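Local coordinates for protein succinate dehydrogenase subunit A (Mycolicibacterium smegmatis, PDB 7D6V) that probably oxidises succinate to fumarate as the FAD-bearing flavoprotein subunit of a respiratory succinate:quinone oxidoreductase, at residues A[51-65]-A[116-130]. Residues are numbered along the deposited sequence; the frame is centred on the assembly and turned at random.
With FAD (flavin-adenine dinucleotide), chain D.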
loop_
_atom_site.group_PDB
_atom_site.type_symbol
_atom_site.label_atom_id
_atom_site.label_comp_id
_atom_site.label_asym_id
_atom_site.label_seq_id
_atom_site.Cartn_x
_atom_site.Cartn_y
_atom_site.Cartn_z
ATOM N N GLU A 51 9.610 3.484 3.379
ATOM C CA GLU A 51 9.276 2.778 4.611
ATOM C C GLU A 51 9.980 3.337 5.840
ATOM O O GLU A 51 9.918 2.716 6.906
ATOM C CB GLU A 51 9.602 1.287 4.482
ATOM C CG GLU A 51 9.207 0.655 3.166
ATOM C CD GLU A 51 9.320 -0.855 3.198
ATOM O OE1 GLU A 51 10.412 -1.381 2.896
ATOM O OE2 GLU A 51 8.318 -1.518 3.534
ATOM N N GLY A 52 10.644 4.482 5.733
ATOM C CA GLY A 52 11.381 5.001 6.867
ATOM C C GLY A 52 10.636 6.058 7.651
ATOM O O GLY A 52 9.686 5.747 8.374
ATOM N N GLY A 53 11.056 7.311 7.520
ATOM C CA GLY A 53 10.426 8.379 8.268
ATOM C C GLY A 53 10.798 9.727 7.695
ATOM O O GLY A 53 11.528 9.829 6.707
ATOM N N CYS A 54 10.269 10.771 8.324
ATOM C CA CYS A 54 10.568 12.151 7.970
ATOM C C CYS A 54 11.505 12.730 9.015
ATOM O O CYS A 54 11.177 12.742 10.204
ATOM C CB CYS A 54 9.298 12.995 7.890
ATOM S SG CYS A 54 8.251 12.663 6.489
ATOM N N ALA A 55 12.650 13.235 8.572
ATOM C CA ALA A 55 13.592 13.882 9.476
ATOM C C ALA A 55 13.087 15.288 9.775
ATOM O O ALA A 55 13.028 16.137 8.882
ATOM C CB ALA A 55 14.987 13.907 8.862
ATOM N N ALA A 56 12.715 15.533 11.027
ATOM C CA ALA A 56 12.222 16.838 11.443
ATOM C C ALA A 56 12.599 17.063 12.897
ATOM O O ALA A 56 12.295 16.229 13.752
ATOM C CB ALA A 56 10.706 16.943 11.261
ATOM N N ALA A 57 13.247 18.194 13.174
ATOM C CA ALA A 57 13.712 18.516 14.522
ATOM C C ALA A 57 12.537 18.999 15.374
ATOM O O ALA A 57 12.459 20.150 15.807
ATOM C CB ALA A 57 14.826 19.550 14.469
ATOM N N MET A 58 11.606 18.076 15.616
ATOM C CA MET A 58 10.457 18.354 16.468
ATOM C C MET A 58 10.790 18.271 17.951
ATOM O O MET A 58 10.046 18.825 18.766
ATOM C CB MET A 58 9.316 17.394 16.135
ATOM C CG MET A 58 8.685 17.647 14.779
ATOM S SD MET A 58 7.249 16.618 14.439
ATOM C CE MET A 58 7.946 14.988 14.641
ATOM N N ARG A 59 11.879 17.589 18.312
ATOM C CA ARG A 59 12.366 17.480 19.689
ATOM C C ARG A 59 11.411 16.701 20.587
ATOM O O ARG A 59 11.392 16.903 21.801
ATOM C CB ARG A 59 12.653 18.858 20.297
ATOM C CG ARG A 59 13.672 19.672 19.531
ATOM C CD ARG A 59 13.501 21.154 19.789
ATOM N NE ARG A 59 14.062 21.556 21.074
ATOM C CZ ARG A 59 13.428 22.317 21.961
ATOM N NH1 ARG A 59 12.207 22.757 21.704
ATOM N NH2 ARG A 59 14.014 22.635 23.105
ATOM N N ASN A 60 10.620 15.800 20.005
ATOM C CA ASN A 60 9.647 15.052 20.794
ATOM C C ASN A 60 10.324 14.015 21.679
ATOM O O ASN A 60 9.910 13.806 22.825
ATOM C CB ASN A 60 8.630 14.378 19.876
ATOM C CG ASN A 60 7.754 15.370 19.158
ATOM O OD1 ASN A 60 7.635 16.522 19.568
ATOM N ND2 ASN A 60 7.132 14.930 18.076
ATOM N N VAL A 61 11.359 13.351 21.168
ATOM C CA VAL A 61 12.022 12.301 21.934
ATOM C C VAL A 61 12.999 12.904 22.934
ATOM O O VAL A 61 12.886 12.683 24.144
ATOM C CB VAL A 61 12.717 11.301 20.992
ATOM C CG1 VAL A 61 13.629 10.381 21.781
ATOM C CG2 VAL A 61 11.681 10.498 20.227
ATOM N N ASN A 62 13.970 13.673 22.450
ATOM C CA ASN A 62 14.826 14.451 23.330
ATOM C C ASN A 62 14.907 15.886 22.833
ATOM O O ASN A 62 14.854 16.154 21.630
ATOM C CB ASN A 62 16.237 13.849 23.464
ATOM C CG ASN A 62 17.056 13.980 22.207
ATOM O OD1 ASN A 62 16.523 14.031 21.102
ATOM N ND2 ASN A 62 18.368 14.054 22.371
ATOM N N THR A 63 15.040 16.806 23.782
ATOM C CA THR A 63 14.901 18.232 23.528
ATOM C C THR A 63 16.215 18.924 23.201
ATOM O O THR A 63 16.218 20.142 22.999
ATOM C CB THR A 63 14.257 18.910 24.739
ATOM O OG1 THR A 63 15.179 18.906 25.835
ATOM C CG2 THR A 63 12.999 18.171 25.144
ATOM N N LYS A 64 17.325 18.190 23.146
ATOM C CA LYS A 64 18.600 18.786 22.770
ATOM C C LYS A 64 18.724 19.010 21.271
ATOM O O LYS A 64 19.685 19.651 20.834
ATOM C CB LYS A 64 19.757 17.909 23.249
ATOM C CG LYS A 64 20.215 18.207 24.662
ATOM C CD LYS A 64 21.496 17.462 24.987
ATOM C CE LYS A 64 21.390 15.994 24.611
ATOM N NZ LYS A 64 22.716 15.319 24.603
ATOM N N ASP A 65 17.788 18.497 20.482
ATOM C CA ASP A 65 17.810 18.707 19.046
ATOM C C ASP A 65 17.456 20.149 18.703
ATOM O O ASP A 65 16.780 20.854 19.456
ATOM C CB ASP A 65 16.840 17.754 18.355
ATOM C CG ASP A 65 17.272 17.401 16.956
ATOM O OD1 ASP A 65 18.315 17.914 16.508
ATOM O OD2 ASP A 65 16.570 16.609 16.301
ATOM N N ILE A 116 4.306 12.940 18.391
ATOM C CA ILE A 116 4.723 12.102 17.274
ATOM C C ILE A 116 6.017 11.389 17.643
ATOM O O ILE A 116 6.966 12.010 18.135
ATOM C CB ILE A 116 4.890 12.941 15.997
ATOM C CG1 ILE A 116 3.547 13.532 15.570
ATOM C CG2 ILE A 116 5.456 12.098 14.880
ATOM C CD1 ILE A 116 3.616 14.350 14.307
ATOM N N SER A 117 6.054 10.080 17.414
ATOM C CA SER A 117 7.227 9.278 17.730
ATOM C C SER A 117 8.314 9.474 16.681
ATOM O O SER A 117 8.031 9.596 15.487
ATOM C CB SER A 117 6.844 7.802 17.823
ATOM O OG SER A 117 7.907 7.029 18.343
ATOM N N GLN A 118 9.565 9.500 17.136
ATOM C CA GLN A 118 10.720 9.715 16.273
ATOM C C GLN A 118 11.740 8.610 16.505
ATOM O O GLN A 118 12.050 8.282 17.652
ATOM C CB GLN A 118 11.353 11.084 16.535
ATOM C CG GLN A 118 10.447 12.254 16.203
ATOM C CD GLN A 118 11.052 13.588 16.575
ATOM O OE1 GLN A 118 11.376 13.832 17.733
ATOM N NE2 GLN A 118 11.207 14.462 15.593
ATOM N N ARG A 119 12.257 8.043 15.420
ATOM C CA ARG A 119 13.269 6.999 15.485
ATOM C C ARG A 119 14.653 7.557 15.184
ATOM O O ARG A 119 14.809 8.652 14.642
ATOM C CB ARG A 119 12.959 5.865 14.505
ATOM C CG ARG A 119 11.885 4.914 14.968
ATOM C CD ARG A 119 11.732 3.754 14.003
ATOM N NE ARG A 119 11.362 4.206 12.666
ATOM C CZ ARG A 119 11.020 3.395 11.673
ATOM N NH1 ARG A 119 10.988 2.086 11.866
ATOM N NH2 ARG A 119 10.699 3.893 10.488
ATOM N N ASN A 120 15.663 6.771 15.535
ATOM C CA ASN A 120 17.043 7.084 15.212
ATOM C C ASN A 120 17.422 6.466 13.874
ATOM O O ASN A 120 16.905 5.417 13.482
ATOM C CB ASN A 120 17.985 6.582 16.305
ATOM C CG ASN A 120 19.032 7.604 16.675
ATOM O OD1 ASN A 120 19.427 8.431 15.853
ATOM N ND2 ASN A 120 19.485 7.562 17.922
ATOM N N PHE A 121 18.332 7.133 13.168
ATOM C CA PHE A 121 18.786 6.676 11.865
ATOM C C PHE A 121 20.279 6.957 11.750
ATOM O O PHE A 121 20.888 7.558 12.640
ATOM C CB PHE A 121 17.983 7.339 10.741
ATOM C CG PHE A 121 18.008 6.580 9.448
ATOM C CD1 PHE A 121 17.166 5.501 9.255
ATOM C CD2 PHE A 121 18.856 6.952 8.421
ATOM C CE1 PHE A 121 17.181 4.798 8.071
ATOM C CE2 PHE A 121 18.879 6.249 7.237
ATOM C CZ PHE A 121 18.038 5.174 7.060
ATOM N N GLY A 122 20.867 6.518 10.640
ATOM C CA GLY A 122 22.303 6.521 10.452
ATOM C C GLY A 122 23.026 7.834 10.666
ATOM O O GLY A 122 23.818 7.958 11.605
ATOM N N GLY A 123 22.775 8.819 9.812
ATOM C CA GLY A 123 23.539 10.047 9.844
ATOM C C GLY A 123 23.012 11.154 10.723
ATOM O O GLY A 123 23.574 12.252 10.711
ATOM N N HIS A 124 21.957 10.908 11.492
ATOM C CA HIS A 124 21.361 11.923 12.349
ATOM C C HIS A 124 21.908 11.807 13.765
ATOM O O HIS A 124 22.074 10.704 14.290
ATOM C CB HIS A 124 19.839 11.795 12.361
ATOM C CG HIS A 124 19.222 11.779 10.997
ATOM N ND1 HIS A 124 18.833 12.926 10.342
ATOM C CD2 HIS A 124 18.927 10.753 10.166
ATOM C CE1 HIS A 124 18.324 12.608 9.167
ATOM N NE2 HIS A 124 18.369 11.295 9.035
ATOM N N THR A 125 22.189 12.959 14.377
ATOM C CA THR A 125 22.729 12.973 15.733
ATOM C C THR A 125 21.678 12.579 16.766
ATOM O O THR A 125 22.008 11.941 17.772
ATOM C CB THR A 125 23.297 14.356 16.052
ATOM O OG1 THR A 125 24.301 14.691 15.089
ATOM C CG2 THR A 125 23.918 14.382 17.437
ATOM N N TYR A 126 20.423 12.926 16.532
ATOM C CA TYR A 126 19.339 12.718 17.476
ATOM C C TYR A 126 18.182 12.033 16.770
ATOM O O TYR A 126 18.080 12.084 15.541
ATOM C CB TYR A 126 18.880 14.055 18.076
ATOM C CG TYR A 126 19.935 14.744 18.907
ATOM C CD1 TYR A 126 20.364 16.022 18.596
ATOM C CD2 TYR A 126 20.509 14.111 19.996
ATOM C CE1 TYR A 126 21.324 16.653 19.348
ATOM C CE2 TYR A 126 21.474 14.734 20.754
ATOM C CZ TYR A 126 21.876 16.006 20.427
ATOM O OH TYR A 126 22.838 16.631 21.181
ATOM N N PRO A 127 17.300 11.364 17.517
ATOM C CA PRO A 127 16.123 10.745 16.887
ATOM C C PRO A 127 15.222 11.802 16.270
ATOM O O PRO A 127 14.761 12.724 16.946
ATOM C CB PRO A 127 15.438 10.019 18.052
ATOM C CG PRO A 127 16.468 9.923 19.117
ATOM C CD PRO A 127 17.333 11.121 18.968
ATOM N N ARG A 128 14.971 11.661 14.972
ATOM C CA ARG A 128 14.285 12.690 14.202
ATOM C C ARG A 128 13.176 12.175 13.307
ATOM O O ARG A 128 12.327 12.975 12.900
ATOM C CB ARG A 128 15.283 13.447 13.315
ATOM C CG ARG A 128 15.980 14.590 13.987
ATOM C CD ARG A 128 16.510 15.561 12.962
ATOM N NE ARG A 128 17.889 15.271 12.590
ATOM C CZ ARG A 128 18.949 15.631 13.302
ATOM N NH1 ARG A 128 18.806 16.293 14.436
ATOM N NH2 ARG A 128 20.159 15.325 12.877
ATOM N N LEU A 129 13.148 10.889 12.980
ATOM C CA LEU A 129 12.328 10.386 11.882
ATOM C C LEU A 129 10.931 10.067 12.396
ATOM O O LEU A 129 10.719 9.059 13.072
ATOM C CB LEU A 129 12.985 9.169 11.244
ATOM C CG LEU A 129 13.918 9.458 10.065
ATOM C CD1 LEU A 129 15.168 10.183 10.521
ATOM C CD2 LEU A 129 14.282 8.175 9.348
ATOM N N ALA A 130 9.973 10.933 12.073
ATOM C CA ALA A 130 8.574 10.641 12.346
ATOM C C ALA A 130 8.112 9.491 11.463
ATOM O O ALA A 130 8.313 9.513 10.248
ATOM C CB ALA A 130 7.716 11.879 12.098
HETATM P PA FAD D . 7.175 10.716 -6.790
HETATM O O1A FAD D . 6.044 10.858 -5.840
HETATM O O2A FAD D . 8.038 9.516 -6.717
HETATM O O5B FAD D . 6.552 10.731 -8.260
HETATM C C5B FAD D . 6.547 11.870 -9.101
HETATM C C4B FAD D . 5.208 11.979 -9.812
HETATM O O4B FAD D . 5.376 12.573 -11.095
HETATM C C3B FAD D . 4.531 10.655 -10.069
HETATM O O3B FAD D . 3.157 10.819 -9.753
HETATM C C2B FAD D . 4.652 10.447 -11.555
HETATM O O2B FAD D . 3.576 9.691 -12.095
HETATM C C1B FAD D . 4.622 11.859 -12.061
HETATM N N9A FAD D . 5.243 11.963 -13.391
HETATM C C8A FAD D . 6.485 11.611 -13.718
HETATM N N7A FAD D . 6.720 11.848 -15.021
HETATM C C5A FAD D . 5.603 12.360 -15.546
HETATM C C6A FAD D . 5.161 12.834 -16.866
HETATM N N6A FAD D . 5.981 12.810 -17.928
HETATM N N1A FAD D . 3.909 13.292 -16.978
HETATM C C2A FAD D . 3.070 13.336 -15.940
HETATM N N3A FAD D . 3.404 12.923 -14.720
HETATM C C4A FAD D . 4.633 12.436 -14.465
HETATM N N1 FAD D . 13.253 8.439 1.090
HETATM C C2 FAD D . 13.277 8.566 2.432
HETATM O O2 FAD D . 13.496 9.681 2.914
HETATM N N3 FAD D . 13.079 7.546 3.268
HETATM C C4 FAD D . 12.844 6.317 2.829
HETATM O O4 FAD D . 12.662 5.386 3.624
HETATM C C4X FAD D . 12.802 6.080 1.377
HETATM N N5 FAD D . 12.567 4.861 0.867
HETATM C C5X FAD D . 12.530 4.681 -0.462
HETATM C C6 FAD D . 12.283 3.417 -0.971
HETATM C C7 FAD D . 12.248 3.220 -2.338
HETATM C C7M FAD D . 11.985 1.856 -2.902
HETATM C C8 FAD D . 12.471 4.358 -3.253
HETATM C C8M FAD D . 12.431 4.145 -4.737
HETATM C C9 FAD D . 12.713 5.623 -2.752
HETATM C C9A FAD D . 12.751 5.819 -1.386
HETATM N N10 FAD D . 12.999 7.096 -0.876
HETATM C C10 FAD D . 13.025 7.250 0.512
HETATM C "C1'" FAD D . 13.206 8.236 -1.762
HETATM C "C2'" FAD D . 11.943 9.088 -1.793
HETATM O "O2'" FAD D . 10.787 8.256 -1.724
HETATM C "C3'" FAD D . 11.823 9.902 -3.069
HETATM O "O3'" FAD D . 12.883 10.846 -3.105
HETATM C "C4'" FAD D . 10.501 10.651 -3.104
HETATM O "O4'" FAD D . 9.425 9.726 -3.078
HETATM C "C5'" FAD D . 10.354 11.509 -4.345
HETATM O "O5'" FAD D . 9.018 11.988 -4.374
HETATM P P FAD D . 8.470 12.958 -5.513
HETATM O O1P FAD D . 7.200 13.546 -5.010
HETATM O O2P FAD D . 9.555 13.875 -5.951
HETATM O O3P FAD D . 8.148 11.989 -6.756
#
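Cys54 and Ala130 form an antiparallel hydrogen-bonded pair, Cys54 N to Ala130 O at 3.0 Å and Ala130 N returning to Cys54 O, and Ala56 N continues the ladder to Arg128 O. Strand 129-130 thus lies between 54-55 and 118-119 in a small three-stranded sheet. On its far side Arg128 and Leu129 both face Arg119, a classic beta bulge.

Side-chain polar contacts tie the rest of 51-65 to the hairpin. The Asn60 amide reaches Ile116 O through ND2 (2.9 Å), in the carbonyl plane on a lone pair. Gln118, extended beyond CG, sets its OE1 before the backbone amides of Asn60 and Val61, both weak bonds, while its NE2 comes 2.8 Å from Ala56 O. Asp65 swings CG roughly opposite its own amide nitrogen (chi1 -151°), which turns the carboxylate to the edge of the Arg128 guanidinium in a salt bridge (OD1 to NH1 2.7 Å); NH2 of that arginine pairs with Asp73.

Asn62 ND2 approaches Tyr126 CD2 obliquely (3.2 Å), a polar-aromatic contact with amide and ring planes 63° apart.

Apolar contacts fill in between. Met58 CE meets Ile116 CG2 and Ala130 CB, and Met58 also packs against Pro95 and Trp99 of helix 84-102. On the Ala55-Leu129 face, Ala55 CB rests 3.6 Å from His124 CE1.

Toward the flavin, Arg119, salt-bridged to Asp134, brings NH2 within 3.0 Å of Gly52 O, while Gly52 N bonds weakly to FAD O4 (3.1 Å). Strand pairing and the carboxylate-guanidinium bridge thus attach to the hairpin a chain whose beginning supplies Glu51 and Gly52 to the FAD pocket.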